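Local coordinates for protein ethylbenzene dehydrogenase alpha-subunit (Aromatoleum aromaticum, PDB 2IVF) that holds a molybdenum atom between two pterin dinucleotides and carries an iron/sulfur cluster, as a member of the molybdopterin oxidoreductase family, at residues A[221-226]-A[444-449]; A[448-453]-A[965-970]; A[844-849]-A[913-918]. One frame throughout, in Å; residues are numbered along the deposited sequence.

Interaction 1: residues A[221-226]-A[444-449]. With MO (molybdenum atom), chain L; MGD (2-amino-5,6-dimercapto-7-methyl-3,7,8a,9-tetrahydro-8-oxa-1,3,9,10-tetraaza-anthracen-4-one guanosine dinucleotide), chain M.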
# COMPACT_ATOMS: atom_id res chain seq x y z
N ILE A 221 -5.66 13.01 13.62
CA ILE A 221 -5.15 12.50 12.33
C ILE A 221 -5.61 13.35 11.17
O ILE A 221 -4.84 13.60 10.24
CB ILE A 221 -5.48 11.04 12.13
CG1 ILE A 221 -7.01 10.77 12.17
CG2 ILE A 221 -4.75 10.18 13.18
CD1 ILE A 221 -7.41 9.28 12.27
N GLY A 222 -6.83 13.86 11.25
CA GLY A 222 -7.39 14.64 10.16
C GLY A 222 -8.31 13.88 9.25
O GLY A 222 -8.25 14.10 8.03
N ASP A 223 -9.10 12.97 9.83
CA ASP A 223 -10.14 12.20 9.14
C ASP A 223 -11.52 12.58 9.61
O ASP A 223 -12.03 12.06 10.59
CB ASP A 223 -9.98 10.72 9.39
CG ASP A 223 -8.73 10.17 8.78
OD1 ASP A 223 -8.23 10.82 7.86
OD2 ASP A 223 -8.26 9.11 9.23
N THR A 224 -12.09 13.52 8.90
CA THR A 224 -13.34 14.11 9.25
C THR A 224 -13.96 14.69 7.98
O THR A 224 -13.27 14.86 6.99
CB THR A 224 -13.15 15.24 10.21
OG1 THR A 224 -14.43 15.62 10.67
CG2 THR A 224 -12.52 16.39 9.48
N TYR A 225 -15.25 14.96 8.00
CA TYR A 225 -15.89 15.65 6.87
C TYR A 225 -16.69 16.77 7.44
O TYR A 225 -17.90 16.66 7.69
CB TYR A 225 -16.74 14.69 6.08
CG TYR A 225 -15.98 13.55 5.46
CD1 TYR A 225 -15.19 13.73 4.33
CD2 TYR A 225 -16.09 12.28 5.97
CE1 TYR A 225 -14.53 12.67 3.75
CE2 TYR A 225 -15.43 11.21 5.40
CZ TYR A 225 -14.62 11.41 4.31
OH TYR A 225 -13.98 10.31 3.75
N MET A 226 -16.00 17.85 7.71
CA MET A 226 -16.62 18.98 8.44
C MET A 226 -17.69 19.67 7.61
O MET A 226 -18.62 20.26 8.15
CB MET A 226 -15.55 19.94 8.92
CG MET A 226 -14.71 19.33 10.05
SD MET A 226 -15.71 19.17 11.53
CE MET A 226 -15.69 20.85 12.16
N ILE A 444 -15.16 10.98 -1.38
CA ILE A 444 -14.33 12.01 -0.85
C ILE A 444 -13.40 11.39 0.17
O ILE A 444 -13.84 10.88 1.21
CB ILE A 444 -15.15 13.07 -0.07
CG1 ILE A 444 -16.32 13.57 -0.93
CG2 ILE A 444 -14.24 14.24 0.32
CD1 ILE A 444 -17.23 14.54 -0.19
N GLY A 445 -12.10 11.46 -0.11
CA GLY A 445 -11.10 10.93 0.77
C GLY A 445 -10.67 11.94 1.79
O GLY A 445 -11.15 13.07 1.86
N PHE A 446 -9.70 11.53 2.55
CA PHE A 446 -9.35 12.29 3.73
C PHE A 446 -8.30 13.35 3.48
O PHE A 446 -7.92 14.09 4.41
CB PHE A 446 -9.02 11.35 4.88
CG PHE A 446 -10.22 10.63 5.44
CD1 PHE A 446 -11.22 11.32 6.13
CD2 PHE A 446 -10.35 9.26 5.27
CE1 PHE A 446 -12.34 10.65 6.65
CE2 PHE A 446 -11.48 8.59 5.81
CZ PHE A 446 -12.46 9.29 6.49
N SER A 447 -7.91 13.52 2.21
CA SER A 447 -7.22 14.75 1.84
C SER A 447 -8.13 15.95 1.94
O SER A 447 -7.64 17.08 2.01
CB SER A 447 -6.66 14.66 0.43
OG SER A 447 -5.41 13.97 0.43
N SER A 448 -9.44 15.76 1.89
CA SER A 448 -10.35 16.92 2.03
C SER A 448 -10.19 17.51 3.42
O SER A 448 -10.04 18.76 3.64
CB SER A 448 -11.80 16.49 1.82
OG SER A 448 -12.68 17.62 1.91
N ALA A 449 -10.23 16.63 4.41
CA ALA A 449 -10.12 17.13 5.80
C ALA A 449 -8.75 17.73 6.06
O ALA A 449 -8.60 18.59 6.90
CB ALA A 449 -10.37 16.03 6.80
MO MO L . -6.61 8.06 8.65
PB MGD M . -5.42 10.34 0.54
O1B MGD M . -4.46 9.20 0.45
O2B MGD M . -4.98 11.48 1.38
O3B MGD M . -6.87 9.97 1.02
O3A MGD M . -6.88 7.57 1.87
PA MGD M . -7.71 8.58 0.96
O1A MGD M . -7.73 7.97 -0.38
O2A MGD M . -8.98 8.90 1.59
O5' MGD M . -5.73 10.90 -0.93
C5' MGD M . -4.64 11.25 -1.80
C4' MGD M . -5.16 12.04 -2.99
O4' MGD M . -5.63 13.32 -2.57
C3' MGD M . -3.90 12.36 -3.77
O3' MGD M . -3.74 11.33 -4.74
C2' MGD M . -4.23 13.72 -4.40
O2' MGD M . -4.33 13.57 -5.83
C1' MGD M . -5.58 14.10 -3.78
N9 MGD M . -5.57 15.54 -3.43
C8 MGD M . -4.69 16.21 -2.68
N7 MGD M . -5.05 17.50 -2.57
C5 MGD M . -6.20 17.63 -3.26
C6 MGD M . -7.07 18.66 -3.57
O6 MGD M . -6.92 19.84 -3.22
N1 MGD M . -8.20 18.36 -4.34
C2 MGD M . -8.50 17.08 -4.85
N2 MGD M . -9.62 16.89 -5.61
N3 MGD M . -7.66 16.09 -4.52
C4 MGD M . -6.54 16.35 -3.78
C10 MGD M . -6.64 7.84 3.21
C11 MGD M . -6.97 6.60 4.01
O11 MGD M . -6.20 5.58 3.53
C12 MGD M . -6.82 6.77 5.53
S12 MGD M . -7.19 8.29 6.34
C13 MGD M . -6.40 5.70 6.29
S13 MGD M . -6.27 5.89 8.00
C14 MGD M . -6.04 4.41 5.65
N15 MGD M . -4.56 4.38 5.55
C16 MGD M . -3.90 3.67 4.52
C17 MGD M . -2.54 3.50 4.48
O17 MGD M . -1.79 4.00 5.35
N18 MGD M . -2.00 2.77 3.41
C19 MGD M . -2.77 2.20 2.43
N19 MGD M . -2.15 1.53 1.45
N20 MGD M . -4.09 2.42 2.49
C21 MGD M . -4.66 3.09 3.50
N22 MGD M . -6.03 3.29 3.54
C23 MGD M . -6.64 4.40 4.21
O HOH W 1 -11.89 14.33 4.39
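In both Asp223 and Phe446, CG stands anti to the carbonyl carbon (chi1 -67° and -71°), which sets it beside its own backbone N; from there the carboxylate meets the root of the ring and the two side chains cross at about a right angle. Asp223 OD1 comes within 3.1 Å of Phe446 CB, while Asp223 CB lies over one face of the phenyl ring, offset toward its rim, in a CH-pi contact. The hydroxyl of Tyr225 sits over the opposite face, again toward the rim, its OH 3.3 Å from Phe446 CZ. The two aromatic rings are tilted by only 30° but slid so far apart that they barely overlap. A tyrosine suits this place because its ring can pack while its hydroxyl donates to Ile444 O, a bond of 2.6 Å from OH to O made in the carbonyl plane. Segment 444-449 follows strand 440-444, an outermost strand within this chain of a parallel sheet, and lines the molybdenum site of this molybdopterin oxidoreductase. Where the loop between helices 217-221 and 226-232 passes the turn at Gly445 to Ser448, Ala449 CB touches both Gly222 O and Thr224 O at 3.1 Å, a tight fit for a methyl group, and a water joins Thr224 O, Gly445 O and Ala449 N. At the positive phi of Gly222 a CB would press on Ile221 O, so glycine fits. Gly445 lies against MGD O2A, where a CB would clash, and Phe446 N donates to that oxygen at 2.9 Å. Ser447 OG lies near both O2B and O4' of MGD. Asp223 OD2 binds the molybdenum atom at 2.0 Å, while Lys450 holds OD1 in a salt bridge. This implies a carboxylate restrained in rotation, with Phe446 probably a second-shell residue that helps position it.

Interaction 2: residues A[448-453]-A[965-970]. With MD1 (phosphoric acid 4-(2-amino-4-oxo-3,4,5,6,-tetrahydro-pteridin-6-yl)-2-hydroxy-3,4-dimercapto-but-3-en-yl ester guanylate ester), chain N.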
# COMPACT_ATOMS: atom_id res chain seq x y z
N SER A 448 -9.44 15.76 1.89
CA SER A 448 -10.35 16.92 2.03
C SER A 448 -10.19 17.51 3.42
O SER A 448 -10.04 18.76 3.64
CB SER A 448 -11.80 16.49 1.82
OG SER A 448 -12.68 17.62 1.91
N ALA A 449 -10.23 16.63 4.41
CA ALA A 449 -10.12 17.13 5.80
C ALA A 449 -8.75 17.73 6.06
O ALA A 449 -8.60 18.59 6.90
CB ALA A 449 -10.37 16.03 6.80
N LYS A 450 -7.75 17.28 5.32
CA LYS A 450 -6.42 17.82 5.47
C LYS A 450 -6.20 19.04 4.60
O LYS A 450 -5.06 19.44 4.40
CB LYS A 450 -5.43 16.73 5.15
CG LYS A 450 -5.57 15.58 6.14
CD LYS A 450 -4.77 14.36 5.73
CE LYS A 450 -5.03 13.18 6.61
NZ LYS A 450 -6.35 12.56 6.40
N SER A 451 -7.27 19.63 4.08
CA SER A 451 -7.17 20.91 3.37
C SER A 451 -7.78 21.95 4.28
O SER A 451 -8.81 21.71 4.87
CB SER A 451 -7.91 20.87 2.04
OG SER A 451 -7.51 19.75 1.24
N TYR A 452 -7.16 23.12 4.36
CA TYR A 452 -7.63 24.17 5.27
C TYR A 452 -9.12 24.43 5.10
O TYR A 452 -9.88 24.54 6.09
CB TYR A 452 -6.86 25.43 4.99
CG TYR A 452 -6.97 26.53 6.02
CD1 TYR A 452 -8.05 27.40 6.02
CD2 TYR A 452 -5.94 26.76 6.93
CE1 TYR A 452 -8.12 28.46 6.94
CE2 TYR A 452 -6.01 27.82 7.84
CZ TYR A 452 -7.10 28.65 7.85
OH TYR A 452 -7.13 29.74 8.75
N HIS A 453 -9.52 24.55 3.84
CA HIS A 453 -10.89 24.84 3.47
C HIS A 453 -11.61 23.59 2.93
O HIS A 453 -12.49 23.71 2.08
CB HIS A 453 -10.92 25.94 2.39
CG HIS A 453 -10.44 27.26 2.88
ND1 HIS A 453 -11.02 27.89 3.96
CD2 HIS A 453 -9.42 28.06 2.48
CE1 HIS A 453 -10.38 29.02 4.20
NE2 HIS A 453 -9.41 29.16 3.31
N THR A 965 -4.18 20.55 8.49
CA THR A 965 -4.38 21.24 7.21
C THR A 965 -3.10 21.33 6.39
O THR A 965 -2.69 22.40 5.95
CB THR A 965 -4.91 22.63 7.46
OG1 THR A 965 -3.98 23.35 8.28
CG2 THR A 965 -6.29 22.53 8.20
N ASP A 966 -2.49 20.19 6.16
CA ASP A 966 -1.21 20.12 5.49
C ASP A 966 -1.25 20.15 3.94
O ASP A 966 -0.22 20.35 3.29
CB ASP A 966 -0.45 18.87 5.93
CG ASP A 966 -1.14 17.61 5.54
OD1 ASP A 966 -1.17 17.29 4.32
OD2 ASP A 966 -1.56 16.89 6.46
N ARG A 967 -2.43 19.92 3.35
CA ARG A 967 -2.52 19.80 1.93
C ARG A 967 -2.52 21.21 1.34
O ARG A 967 -3.43 22.04 1.63
CB ARG A 967 -3.80 19.03 1.56
CG ARG A 967 -3.93 17.63 2.12
CD ARG A 967 -2.97 16.67 1.37
NE ARG A 967 -3.27 15.26 1.59
CZ ARG A 967 -2.66 14.46 2.47
NH1 ARG A 967 -1.69 14.90 3.25
NH2 ARG A 967 -3.02 13.19 2.54
N GLY A 968 -1.47 21.52 0.57
CA GLY A 968 -1.36 22.80 -0.07
C GLY A 968 -0.44 23.75 0.66
O GLY A 968 -0.30 24.90 0.28
N VAL A 969 0.20 23.27 1.73
CA VAL A 969 1.22 24.05 2.39
C VAL A 969 2.27 24.45 1.34
O VAL A 969 2.55 23.70 0.38
CB VAL A 969 1.81 23.31 3.58
CG1 VAL A 969 3.16 23.98 4.08
CG2 VAL A 969 0.75 23.30 4.72
N ARG A 970 2.83 25.63 1.52
CA ARG A 970 3.81 26.13 0.61
C ARG A 970 5.19 25.62 0.94
O ARG A 970 5.64 25.70 2.08
CB ARG A 970 3.83 27.65 0.66
CG ARG A 970 2.53 28.31 0.21
CD ARG A 970 2.00 27.77 -1.10
NE ARG A 970 0.85 28.50 -1.65
CZ ARG A 970 0.94 29.56 -2.48
NH1 ARG A 970 2.11 30.07 -2.87
NH2 ARG A 970 -0.15 30.16 -2.94
PB MD1 N . -0.25 6.85 13.24
O3B MD1 N . 0.55 5.81 12.35
O1B MD1 N . -1.42 6.12 13.81
O2B MD1 N . 0.64 7.70 14.07
O3A MD1 N . -0.81 7.83 12.13
C10 MD1 N . -2.09 7.63 11.48
C11 MD1 N . -2.12 8.68 10.39
O11 MD1 N . -1.26 8.12 9.34
C12 MD1 N . -3.51 8.83 9.84
S12 MD1 N . -4.72 7.65 10.11
C13 MD1 N . -3.84 9.89 9.04
S13 MD1 N . -5.38 10.06 8.36
C14 MD1 N . -2.90 10.99 8.72
N15 MD1 N . -2.55 11.22 7.36
C16 MD1 N . -1.59 12.13 7.02
C15 MD1 N . -1.40 12.38 5.67
O14 MD1 N . -2.09 11.80 4.79
N17 MD1 N . -0.38 13.22 5.38
C17 MD1 N . 0.37 13.85 6.38
N16 MD1 N . 1.32 14.68 5.98
N18 MD1 N . 0.12 13.62 7.68
C20 MD1 N . -0.84 12.78 8.00
N8 MD1 N . -1.12 12.58 9.31
C7 MD1 N . -2.09 11.65 9.81
PA MD1 N . 1.99 5.12 12.50
O1A MD1 N . 1.90 3.86 11.70
O2A MD1 N . 3.01 6.11 12.09
O5' MD1 N . 2.18 4.78 14.03
C5' MD1 N . 1.38 3.72 14.55
C4' MD1 N . 2.24 2.78 15.29
O4' MD1 N . 1.36 1.70 15.60
C1' MD1 N . 2.21 0.56 15.65
N9 MD1 N . 1.50 -0.73 15.55
C4 MD1 N . 1.30 -1.53 16.59
N3 MD1 N . 1.64 -1.36 17.89
C2 MD1 N . 1.32 -2.29 18.79
N2 MD1 N . 1.64 -2.12 20.10
N1 MD1 N . 0.72 -3.45 18.34
C6 MD1 N . 0.35 -3.69 17.04
O6 MD1 N . -0.24 -4.73 16.76
C5 MD1 N . 0.64 -2.67 16.11
N7 MD1 N . 0.48 -2.53 14.80
C8 MD1 N . 1.00 -1.34 14.47
C2' MD1 N . 3.15 0.71 14.46
O2' MD1 N . 4.40 -0.00 14.60
C3' MD1 N . 3.32 2.24 14.34
O3' MD1 N . 4.63 2.67 14.79
O HOH W 2 -4.33 23.26 3.68
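Lys450 O, in the type I turn from Ser448 to Ser451, accepts a 2.9 Å hydrogen bond from Arg967 N, in the type II turn from Asp966 to Val969. From this junction the side chains of Lys450 and Arg967 run side by side in the same direction, Lys450 CB 3.5 Å from Arg967 CG. Further out, Lys450 CD lies over one face of the guanidinium, toward its rim. The lysine chain stays extended until chi4 (73°) turns NZ aside to Gly222 O and Phe446 O, while CE rests 3.2 Å from MD1 N15. Arginine suits its place because its flat head serves several partners at once: NH2 donates to MD1 O14 at 2.8 Å, in the guanidinium plane, and also meets a phosphate oxygen of MGD, while NE bonds Ser447. Arg967 NH1 reaches the syn lone pair of Asp966 OD1 at 2.7 Å, a salt bridge tilted out of the guanidinium plane; Arg615 holds the other oxygen. The aspartate and the phosphate would probably offset the nearby positive charges of Lys450 and Arg967. Gly968, with positive phi, occupies the third position of its turn, which favours glycine, and the chain then enters strand 969-975, neighbour of strand 843-846 in the sheet of the dinucleotide-binding domain. At the other end, Thr965 CG2 packs 3.6 Å from Tyr452 CA, and its OG1 bonds Met939 O. A water accepts from Tyr452 N and donates to Thr965 O.

Interaction 3: residues A[844-849]-A[913-918]. With MGD (2-amino-5,6-dimercapto-7-methyl-3,7,8a,9-tetrahydro-8-oxa-1,3,9,10-tetraaza-anthracen-4-one guanosine dinucleotide), chain M.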
# COMPACT_ATOMS: atom_id res chain seq x y z
N LYS A 844 2.88 23.96 -3.95
CA LYS A 844 1.88 23.48 -3.00
C LYS A 844 2.11 22.00 -2.80
O LYS A 844 2.05 21.22 -3.76
CB LYS A 844 0.48 23.77 -3.50
CG LYS A 844 0.04 25.18 -3.24
CD LYS A 844 -1.46 25.26 -3.44
CE LYS A 844 -1.97 26.62 -3.13
NZ LYS A 844 -3.43 26.64 -3.36
N ILE A 845 2.38 21.61 -1.55
CA ILE A 845 2.72 20.24 -1.26
C ILE A 845 1.46 19.49 -0.87
O ILE A 845 0.70 19.92 0.00
CB ILE A 845 3.85 20.15 -0.19
CG1 ILE A 845 4.39 18.72 -0.09
CG2 ILE A 845 3.39 20.70 1.21
CD1 ILE A 845 5.85 18.72 0.44
N THR A 846 1.27 18.35 -1.51
CA THR A 846 0.20 17.46 -1.16
C THR A 846 0.78 16.10 -0.76
O THR A 846 1.99 15.83 -0.91
CB THR A 846 -0.83 17.30 -2.31
OG1 THR A 846 -0.24 16.65 -3.44
CG2 THR A 846 -1.44 18.67 -2.74
N GLY A 847 -0.08 15.25 -0.23
CA GLY A 847 0.32 13.93 0.19
C GLY A 847 -0.67 12.84 -0.12
O GLY A 847 -1.51 12.96 -1.01
N GLY A 848 -0.59 11.77 0.65
CA GLY A 848 -1.53 10.67 0.47
C GLY A 848 -1.01 9.53 1.30
O GLY A 848 0.17 9.50 1.70
N HIS A 849 -1.88 8.61 1.63
CA HIS A 849 -1.47 7.51 2.41
C HIS A 849 -0.71 6.59 1.48
O HIS A 849 -1.02 6.49 0.31
CB HIS A 849 -2.71 6.89 3.04
CG HIS A 849 -3.17 7.65 4.25
ND1 HIS A 849 -3.60 7.05 5.41
CD2 HIS A 849 -3.09 8.97 4.53
CE1 HIS A 849 -3.83 7.97 6.33
NE2 HIS A 849 -3.56 9.16 5.81
N PRO A 913 2.08 20.94 -12.53
CA PRO A 913 3.08 21.99 -12.28
C PRO A 913 2.85 22.77 -10.99
O PRO A 913 1.72 23.24 -10.74
CB PRO A 913 2.90 22.94 -13.47
CG PRO A 913 2.53 21.98 -14.61
CD PRO A 913 1.56 21.02 -13.91
N LYS A 914 3.92 22.92 -10.21
CA LYS A 914 3.93 23.66 -8.92
C LYS A 914 3.15 22.94 -7.84
O LYS A 914 2.93 23.47 -6.78
CB LYS A 914 3.47 25.10 -9.08
CG LYS A 914 4.25 25.92 -10.15
CD LYS A 914 5.76 25.73 -10.12
CE LYS A 914 6.46 26.43 -11.34
NZ LYS A 914 6.11 25.70 -12.64
N GLN A 915 2.80 21.70 -8.10
CA GLN A 915 2.41 20.77 -7.04
C GLN A 915 3.66 19.94 -6.75
O GLN A 915 4.43 19.67 -7.67
CB GLN A 915 1.28 19.87 -7.53
CG GLN A 915 0.83 18.75 -6.54
CD GLN A 915 -0.01 17.68 -7.18
OE1 GLN A 915 -0.01 17.53 -8.38
NE2 GLN A 915 -0.72 16.90 -6.36
N CYS A 916 3.87 19.49 -5.52
CA CYS A 916 4.77 18.35 -5.30
C CYS A 916 4.08 17.48 -4.26
O CYS A 916 3.21 17.95 -3.50
CB CYS A 916 6.15 18.77 -4.82
SG CYS A 916 6.14 19.74 -3.27
N ILE A 917 4.46 16.22 -4.25
CA ILE A 917 3.76 15.22 -3.48
C ILE A 917 4.72 14.39 -2.66
O ILE A 917 5.71 13.87 -3.19
CB ILE A 917 3.07 14.23 -4.44
CG1 ILE A 917 2.19 14.98 -5.45
CG2 ILE A 917 2.26 13.17 -3.65
CD1 ILE A 917 1.62 14.05 -6.55
N VAL A 918 4.40 14.21 -1.38
CA VAL A 918 5.07 13.23 -0.55
C VAL A 918 4.02 12.40 0.17
O VAL A 918 3.26 12.92 0.97
CB VAL A 918 6.01 13.90 0.51
CG1 VAL A 918 6.74 12.84 1.34
CG2 VAL A 918 6.99 14.89 -0.14
PB MGD M . -5.42 10.34 0.54
O1B MGD M . -4.46 9.20 0.45
O2B MGD M . -4.98 11.48 1.38
O3B MGD M . -6.87 9.97 1.02
O3A MGD M . -6.88 7.57 1.87
PA MGD M . -7.71 8.58 0.96
O1A MGD M . -7.73 7.97 -0.38
O2A MGD M . -8.98 8.90 1.59
O5' MGD M . -5.73 10.90 -0.93
C5' MGD M . -4.64 11.25 -1.80
C4' MGD M . -5.16 12.04 -2.99
O4' MGD M . -5.63 13.32 -2.57
C3' MGD M . -3.90 12.36 -3.77
O3' MGD M . -3.74 11.33 -4.74
C2' MGD M . -4.23 13.72 -4.40
O2' MGD M . -4.33 13.57 -5.83
C1' MGD M . -5.58 14.10 -3.78
N9 MGD M . -5.57 15.54 -3.43
C8 MGD M . -4.69 16.21 -2.68
N7 MGD M . -5.05 17.50 -2.57
C5 MGD M . -6.20 17.63 -3.26
C6 MGD M . -7.07 18.66 -3.57
O6 MGD M . -6.92 19.84 -3.22
N1 MGD M . -8.20 18.36 -4.34
C2 MGD M . -8.50 17.08 -4.85
N2 MGD M . -9.62 16.89 -5.61
N3 MGD M . -7.66 16.09 -4.52
C4 MGD M . -6.54 16.35 -3.78
C10 MGD M . -6.64 7.84 3.21
C11 MGD M . -6.97 6.60 4.01
O11 MGD M . -6.20 5.58 3.53
C12 MGD M . -6.82 6.77 5.53
S12 MGD M . -7.19 8.29 6.34
C13 MGD M . -6.40 5.70 6.29
S13 MGD M . -6.27 5.89 8.00
C14 MGD M . -6.04 4.41 5.65
N15 MGD M . -4.56 4.38 5.55
C16 MGD M . -3.90 3.67 4.52
C17 MGD M . -2.54 3.50 4.48
O17 MGD M . -1.79 4.00 5.35
N18 MGD M . -2.00 2.77 3.41
C19 MGD M . -2.77 2.20 2.43
N19 MGD M . -2.15 1.53 1.45
N20 MGD M . -4.09 2.42 2.49
C21 MGD M . -4.66 3.09 3.50
N22 MGD M . -6.03 3.29 3.54
C23 MGD M . -6.64 4.40 4.21
O HOH W 3 1.37 12.16 2.94
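Cys916 O accepts a nearly straight hydrogen bond of 2.8 Å from Thr846 N on the neighbouring strand, and Ile845 CA, 3.2 Å from the same oxygen, adds a weaker CA-H...O contact. Lys844 O and Thr846 O in turn accept from Cys916 N and Val918 N, and Lys844 N donates to Lys914 O, giving the regular ladder of two parallel strands. On one face, Gln915 CG stands anti to its backbone N (chi1 175°) and the extended chain beyond carries the amide to Thr846, NE2 donating to OG1 at 3.0 Å, close to the amide plane; NE2 also bonds Asp284. Strands 843-846 and 915-917 belong to the molybdopterin dinucleotide binding domain, of the double-psi beta-barrel clan. On the other face Ile845 CG1 packs 3.8 Å from Cys916 SG, which also rests on Val971 and Ile973 of strand 969-975. Ile845 CD1 meets Val918 CG2, and both residues touch Leu894. Past the strand, Gly847 passes where a CB would clash with Val918 O, and Gly848 N bonds a water that donates to Val918 O. His849 N then donates to MGD O1B at 2.9 Å, and MGD C10 lies over one face of the imidazole, whose NE2 bonds MD1.

How the interactions relate
All three contacts line the pockets of the two dinucleotides. Interactions 1 and 2 share Ser448 and Ala449, their centres are about 10 Å apart, and they lock together where Ser447 OG meets Arg967 NE at 2.8 Å and Gly222 O meets Lys450 NZ at 2.9 Å. Interaction 1 supplies the aspartate on the molybdenum atom; interaction 2 reaches the pterin of MD1 and, through Arg967, a phosphate of MGD. Interaction 3, centred about 11 Å from interaction 2, joins it by probable backbone bonds, Gly968 N to Ile845 O (2.8 Å) and Ile845 N to Val969 O (2.9 Å). Interactions 1 and 3, in different parts of the chain with centres about 16 Å apart, both donate backbone amides to the MGD diphosphate.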